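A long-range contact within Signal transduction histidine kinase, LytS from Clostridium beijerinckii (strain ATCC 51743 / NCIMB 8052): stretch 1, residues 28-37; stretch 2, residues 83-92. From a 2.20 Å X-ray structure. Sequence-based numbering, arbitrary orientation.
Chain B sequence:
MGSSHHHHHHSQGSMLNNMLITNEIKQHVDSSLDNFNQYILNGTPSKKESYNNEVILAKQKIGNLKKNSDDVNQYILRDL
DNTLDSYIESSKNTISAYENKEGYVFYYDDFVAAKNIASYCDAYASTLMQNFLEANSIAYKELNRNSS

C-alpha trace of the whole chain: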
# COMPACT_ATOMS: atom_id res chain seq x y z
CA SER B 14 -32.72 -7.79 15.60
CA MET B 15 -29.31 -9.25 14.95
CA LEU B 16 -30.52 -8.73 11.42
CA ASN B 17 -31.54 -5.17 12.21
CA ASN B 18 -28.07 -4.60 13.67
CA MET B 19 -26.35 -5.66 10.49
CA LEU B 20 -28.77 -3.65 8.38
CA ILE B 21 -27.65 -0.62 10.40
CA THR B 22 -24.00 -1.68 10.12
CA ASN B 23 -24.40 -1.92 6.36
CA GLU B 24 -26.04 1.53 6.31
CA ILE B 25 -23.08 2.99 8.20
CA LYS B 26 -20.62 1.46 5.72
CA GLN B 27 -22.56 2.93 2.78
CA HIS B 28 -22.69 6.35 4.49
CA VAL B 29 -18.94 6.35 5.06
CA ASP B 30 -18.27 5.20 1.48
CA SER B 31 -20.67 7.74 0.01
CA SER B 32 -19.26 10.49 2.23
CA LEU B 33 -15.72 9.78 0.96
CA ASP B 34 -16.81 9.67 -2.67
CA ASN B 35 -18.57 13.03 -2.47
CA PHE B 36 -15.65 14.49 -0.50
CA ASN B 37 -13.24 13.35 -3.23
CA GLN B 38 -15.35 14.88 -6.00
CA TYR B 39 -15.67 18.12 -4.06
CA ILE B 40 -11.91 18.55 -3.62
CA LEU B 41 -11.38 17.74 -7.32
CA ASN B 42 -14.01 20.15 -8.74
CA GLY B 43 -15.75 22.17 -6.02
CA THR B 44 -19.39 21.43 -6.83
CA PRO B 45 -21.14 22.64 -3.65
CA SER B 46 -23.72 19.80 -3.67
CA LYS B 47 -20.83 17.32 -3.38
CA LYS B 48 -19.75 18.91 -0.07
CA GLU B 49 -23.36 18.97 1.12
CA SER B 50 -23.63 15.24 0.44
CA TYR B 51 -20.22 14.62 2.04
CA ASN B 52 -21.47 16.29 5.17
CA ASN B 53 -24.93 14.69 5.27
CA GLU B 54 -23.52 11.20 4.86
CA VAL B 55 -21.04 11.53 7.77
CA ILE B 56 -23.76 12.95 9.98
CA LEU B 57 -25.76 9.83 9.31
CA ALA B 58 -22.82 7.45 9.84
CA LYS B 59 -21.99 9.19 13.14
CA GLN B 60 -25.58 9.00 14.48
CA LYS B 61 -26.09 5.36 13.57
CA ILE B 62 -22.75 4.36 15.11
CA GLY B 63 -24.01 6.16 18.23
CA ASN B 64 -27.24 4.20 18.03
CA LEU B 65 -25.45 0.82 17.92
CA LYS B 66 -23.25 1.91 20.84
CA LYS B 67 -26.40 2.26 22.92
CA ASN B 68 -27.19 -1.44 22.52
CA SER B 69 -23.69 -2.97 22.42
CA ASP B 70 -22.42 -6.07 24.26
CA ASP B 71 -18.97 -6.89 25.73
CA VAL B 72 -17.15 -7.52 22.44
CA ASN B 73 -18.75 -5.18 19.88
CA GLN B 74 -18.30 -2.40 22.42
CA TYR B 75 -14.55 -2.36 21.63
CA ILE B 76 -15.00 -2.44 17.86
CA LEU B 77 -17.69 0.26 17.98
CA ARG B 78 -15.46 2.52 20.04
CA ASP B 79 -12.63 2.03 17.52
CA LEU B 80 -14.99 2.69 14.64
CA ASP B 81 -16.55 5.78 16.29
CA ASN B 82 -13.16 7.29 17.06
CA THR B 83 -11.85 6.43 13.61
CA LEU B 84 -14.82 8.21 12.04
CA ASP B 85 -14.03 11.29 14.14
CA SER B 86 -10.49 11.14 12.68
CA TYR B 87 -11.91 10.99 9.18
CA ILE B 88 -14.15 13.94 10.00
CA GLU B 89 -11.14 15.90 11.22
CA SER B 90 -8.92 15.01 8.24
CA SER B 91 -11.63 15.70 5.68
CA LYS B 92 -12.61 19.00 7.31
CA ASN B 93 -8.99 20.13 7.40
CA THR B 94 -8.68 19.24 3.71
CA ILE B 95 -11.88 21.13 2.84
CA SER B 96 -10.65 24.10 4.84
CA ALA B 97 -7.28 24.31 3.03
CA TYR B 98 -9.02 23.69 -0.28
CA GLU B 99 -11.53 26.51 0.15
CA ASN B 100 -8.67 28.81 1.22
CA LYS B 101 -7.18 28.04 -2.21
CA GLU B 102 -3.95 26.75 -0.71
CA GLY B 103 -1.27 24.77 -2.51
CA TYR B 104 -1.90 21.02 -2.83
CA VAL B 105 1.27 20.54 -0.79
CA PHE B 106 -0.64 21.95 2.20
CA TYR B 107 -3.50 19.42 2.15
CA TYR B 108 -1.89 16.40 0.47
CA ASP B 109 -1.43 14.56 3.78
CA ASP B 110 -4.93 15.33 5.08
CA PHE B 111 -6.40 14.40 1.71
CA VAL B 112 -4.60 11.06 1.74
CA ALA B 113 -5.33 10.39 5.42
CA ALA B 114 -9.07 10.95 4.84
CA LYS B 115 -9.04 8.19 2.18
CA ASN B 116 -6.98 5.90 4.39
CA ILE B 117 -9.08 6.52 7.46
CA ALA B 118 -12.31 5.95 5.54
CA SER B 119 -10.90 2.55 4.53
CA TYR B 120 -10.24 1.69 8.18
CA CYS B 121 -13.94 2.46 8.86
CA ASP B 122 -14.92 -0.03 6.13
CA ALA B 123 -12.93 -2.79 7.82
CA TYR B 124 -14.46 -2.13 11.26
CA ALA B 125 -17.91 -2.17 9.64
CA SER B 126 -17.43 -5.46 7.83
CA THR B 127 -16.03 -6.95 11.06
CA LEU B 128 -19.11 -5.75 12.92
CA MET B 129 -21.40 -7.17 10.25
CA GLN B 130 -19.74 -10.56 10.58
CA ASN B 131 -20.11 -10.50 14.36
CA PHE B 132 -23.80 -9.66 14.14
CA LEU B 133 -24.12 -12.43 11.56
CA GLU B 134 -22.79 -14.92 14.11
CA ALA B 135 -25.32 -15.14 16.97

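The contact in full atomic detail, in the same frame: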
# COMPACT_ATOMS: atom_id res chain seq x y z
N HIS B 28 -22.82 4.91 4.19
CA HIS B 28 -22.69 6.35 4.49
C HIS B 28 -21.24 6.80 4.43
O HIS B 28 -20.91 7.84 3.86
CB HIS B 28 -23.25 6.69 5.88
CG HIS B 28 -24.73 6.52 6.00
ND1 HIS B 28 -25.61 7.05 5.08
CD2 HIS B 28 -25.49 5.91 6.94
CE1 HIS B 28 -26.85 6.75 5.43
NE2 HIS B 28 -26.81 6.05 6.55
N VAL B 29 -20.36 6.02 5.05
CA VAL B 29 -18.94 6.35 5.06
C VAL B 29 -18.41 6.35 3.63
O VAL B 29 -17.77 7.30 3.21
CB VAL B 29 -18.11 5.36 5.92
CG1 VAL B 29 -16.67 5.73 5.85
CG2 VAL B 29 -18.59 5.38 7.38
N ASP B 30 -18.70 5.28 2.88
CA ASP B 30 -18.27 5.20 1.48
C ASP B 30 -18.81 6.36 0.66
O ASP B 30 -18.08 6.98 -0.10
CB ASP B 30 -18.69 3.87 0.86
CG ASP B 30 -18.01 2.67 1.52
OD1 ASP B 30 -17.13 2.88 2.39
OD2 ASP B 30 -18.36 1.51 1.19
N SER B 31 -20.09 6.67 0.81
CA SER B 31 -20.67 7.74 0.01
C SER B 31 -20.11 9.10 0.44
O SER B 31 -19.92 10.01 -0.39
CB SER B 31 -22.19 7.73 0.13
OG SER B 31 -22.74 8.91 -0.43
N SER B 32 -19.86 9.25 1.73
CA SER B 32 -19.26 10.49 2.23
C SER B 32 -17.89 10.75 1.60
O SER B 32 -17.60 11.87 1.15
CB SER B 32 -19.14 10.46 3.76
OG SER B 32 -18.48 11.61 4.24
N LEU B 33 -17.06 9.71 1.55
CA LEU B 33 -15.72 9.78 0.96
C LEU B 33 -15.78 10.14 -0.52
O LEU B 33 -15.05 11.02 -0.98
CB LEU B 33 -14.98 8.43 1.13
CG LEU B 33 -13.57 8.38 0.52
CD1 LEU B 33 -12.60 9.37 1.20
CD2 LEU B 33 -12.99 6.98 0.54
N ASP B 34 -16.67 9.47 -1.24
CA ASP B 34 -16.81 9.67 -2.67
C ASP B 34 -17.19 11.12 -3.00
O ASP B 34 -16.60 11.74 -3.89
CB ASP B 34 -17.86 8.69 -3.20
CG ASP B 34 -18.02 8.78 -4.70
OD1 ASP B 34 -17.08 9.24 -5.39
OD2 ASP B 34 -19.09 8.38 -5.20
N ASN B 35 -18.15 11.66 -2.26
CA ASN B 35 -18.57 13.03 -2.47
C ASN B 35 -17.48 14.00 -2.07
O ASN B 35 -17.21 14.96 -2.79
CB ASN B 35 -19.87 13.31 -1.72
CG ASN B 35 -21.08 12.75 -2.44
OD1 ASN B 35 -21.55 13.35 -3.40
ND2 ASN B 35 -21.56 11.58 -2.01
N PHE B 36 -16.83 13.73 -0.94
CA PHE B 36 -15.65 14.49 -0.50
C PHE B 36 -14.59 14.58 -1.59
O PHE B 36 -14.13 15.66 -1.93
CB PHE B 36 -15.06 13.85 0.77
CG PHE B 36 -13.70 14.36 1.13
CD1 PHE B 36 -13.53 15.61 1.70
CD2 PHE B 36 -12.57 13.57 0.94
CE1 PHE B 36 -12.28 16.08 2.06
CE2 PHE B 36 -11.31 14.03 1.29
CZ PHE B 36 -11.16 15.29 1.85
N ASN B 37 -14.20 13.42 -2.13
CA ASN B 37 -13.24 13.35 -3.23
C ASN B 37 -13.64 14.23 -4.41
O ASN B 37 -12.84 15.04 -4.89
CB ASN B 37 -13.09 11.90 -3.70
CG ASN B 37 -12.27 11.04 -2.74
OD1 ASN B 37 -11.50 11.55 -1.92
ND2 ASN B 37 -12.42 9.73 -2.85
N THR B 83 -12.47 6.38 14.92
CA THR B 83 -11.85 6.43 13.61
C THR B 83 -12.66 7.34 12.69
O THR B 83 -12.10 8.08 11.88
CB THR B 83 -11.69 5.01 13.01
OG1 THR B 83 -10.95 4.21 13.93
CG2 THR B 83 -10.98 5.03 11.67
N LEU B 84 -13.99 7.29 12.81
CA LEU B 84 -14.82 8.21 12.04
C LEU B 84 -14.53 9.66 12.41
O LEU B 84 -14.43 10.52 11.53
CB LEU B 84 -16.31 7.91 12.24
CG LEU B 84 -17.21 8.73 11.29
CD1 LEU B 84 -17.02 8.26 9.85
CD2 LEU B 84 -18.68 8.65 11.68
N ASP B 85 -14.39 9.94 13.71
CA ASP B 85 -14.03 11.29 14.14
C ASP B 85 -12.71 11.73 13.48
O ASP B 85 -12.57 12.91 13.12
CB ASP B 85 -13.90 11.39 15.67
CG ASP B 85 -15.24 11.24 16.39
OD1 ASP B 85 -16.31 11.42 15.78
OD2 ASP B 85 -15.21 10.96 17.61
N SER B 86 -11.76 10.80 13.33
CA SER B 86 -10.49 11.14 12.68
C SER B 86 -10.68 11.47 11.21
O SER B 86 -10.05 12.36 10.67
CB SER B 86 -9.48 9.99 12.80
OG SER B 86 -9.06 9.80 14.14
N TYR B 87 -11.54 10.71 10.56
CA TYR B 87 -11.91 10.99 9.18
C TYR B 87 -12.56 12.36 9.06
O TYR B 87 -12.28 13.12 8.15
CB TYR B 87 -12.86 9.92 8.68
CG TYR B 87 -13.59 10.33 7.43
CD1 TYR B 87 -12.94 10.34 6.20
CD2 TYR B 87 -14.94 10.68 7.46
CE1 TYR B 87 -13.60 10.70 5.03
CE2 TYR B 87 -15.61 11.05 6.29
CZ TYR B 87 -14.94 11.05 5.07
OH TYR B 87 -15.59 11.41 3.89
N ILE B 88 -13.47 12.65 9.99
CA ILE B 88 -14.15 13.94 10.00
C ILE B 88 -13.13 15.07 10.12
O ILE B 88 -13.20 16.07 9.41
CB ILE B 88 -15.20 13.99 11.13
CG1 ILE B 88 -16.34 13.03 10.79
CG2 ILE B 88 -15.73 15.41 11.32
CD1 ILE B 88 -17.28 12.71 11.93
N GLU B 89 -12.14 14.87 10.99
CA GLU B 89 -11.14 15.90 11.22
C GLU B 89 -10.22 16.07 10.01
O GLU B 89 -9.91 17.19 9.63
CB GLU B 89 -10.33 15.55 12.47
CG GLU B 89 -9.35 16.61 12.91
CD GLU B 89 -8.36 16.09 13.94
OE1 GLU B 89 -7.50 16.87 14.39
OE2 GLU B 89 -8.43 14.88 14.29
N SER B 90 -9.79 14.96 9.41
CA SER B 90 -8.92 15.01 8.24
C SER B 90 -9.61 15.59 7.02
O SER B 90 -9.02 16.36 6.26
CB SER B 90 -8.38 13.62 7.89
OG SER B 90 -7.56 13.12 8.93
N SER B 91 -10.87 15.20 6.82
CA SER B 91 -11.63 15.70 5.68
C SER B 91 -12.00 17.17 5.86
O SER B 91 -12.03 17.93 4.90
CB SER B 91 -12.88 14.84 5.46
OG SER B 91 -13.60 14.66 6.67
N LYS B 92 -12.29 17.59 7.08
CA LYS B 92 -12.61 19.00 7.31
C LYS B 92 -11.37 19.87 7.12
O LYS B 92 -11.45 20.96 6.54
CB LYS B 92 -13.22 19.22 8.70
CG LYS B 92 -14.70 18.86 8.75
CD LYS B 92 -15.37 19.24 10.09
CE LYS B 92 -16.85 18.83 10.09
NZ LYS B 92 -17.54 18.99 11.41

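Both stretches are segments of longer helices, and they run nearly parallel: their N-to-C directions differ by 9°, and the axes come no closer than 11.9 Å. Across so wide a gap the backbones do not meet. The nearest CA atoms pair Val29 with Leu84 (8.3 Å) and Phe36 with Ser91 (7.5 Å), matching steps of seven residues, or about two turns, on each helix. Side chains must bridge the space, and the two stretches together bury a modest 296 Å², both sides summed.

Tyr87 makes the largest single contribution. Its CA-to-CB bond points sideways, but the long, flat side chain carries its hydroxyl to the other helix, where Tyr87 OH donates a hydrogen bond to Ser32 OG at 2.9 Å. Ser32 suits the spot because its CA-to-CB bond points toward the partner helix and its short side chain offers an acceptor near the plane of the tyrosine ring. The ring also has an apolar neighbour, with Leu33 CD1 4.2 Å from Tyr87 CE1.

One end of the contact is purely aliphatic: Val29 CG2 lies 4.1 Å from Leu84 CD1. Both residues are buried, and their branched apolar side chains need no polar partner there, packing by van der Waals contact. At the other, the Phe36 ring packs against Ser91. Ser91 CB sits over one ring face, 4.0 Å from the Phe36 ring centroid, in a CH-pi contact, while Ser91 OG donates a hydrogen bond to Tyr87 O (2.5 Å) within its own helix.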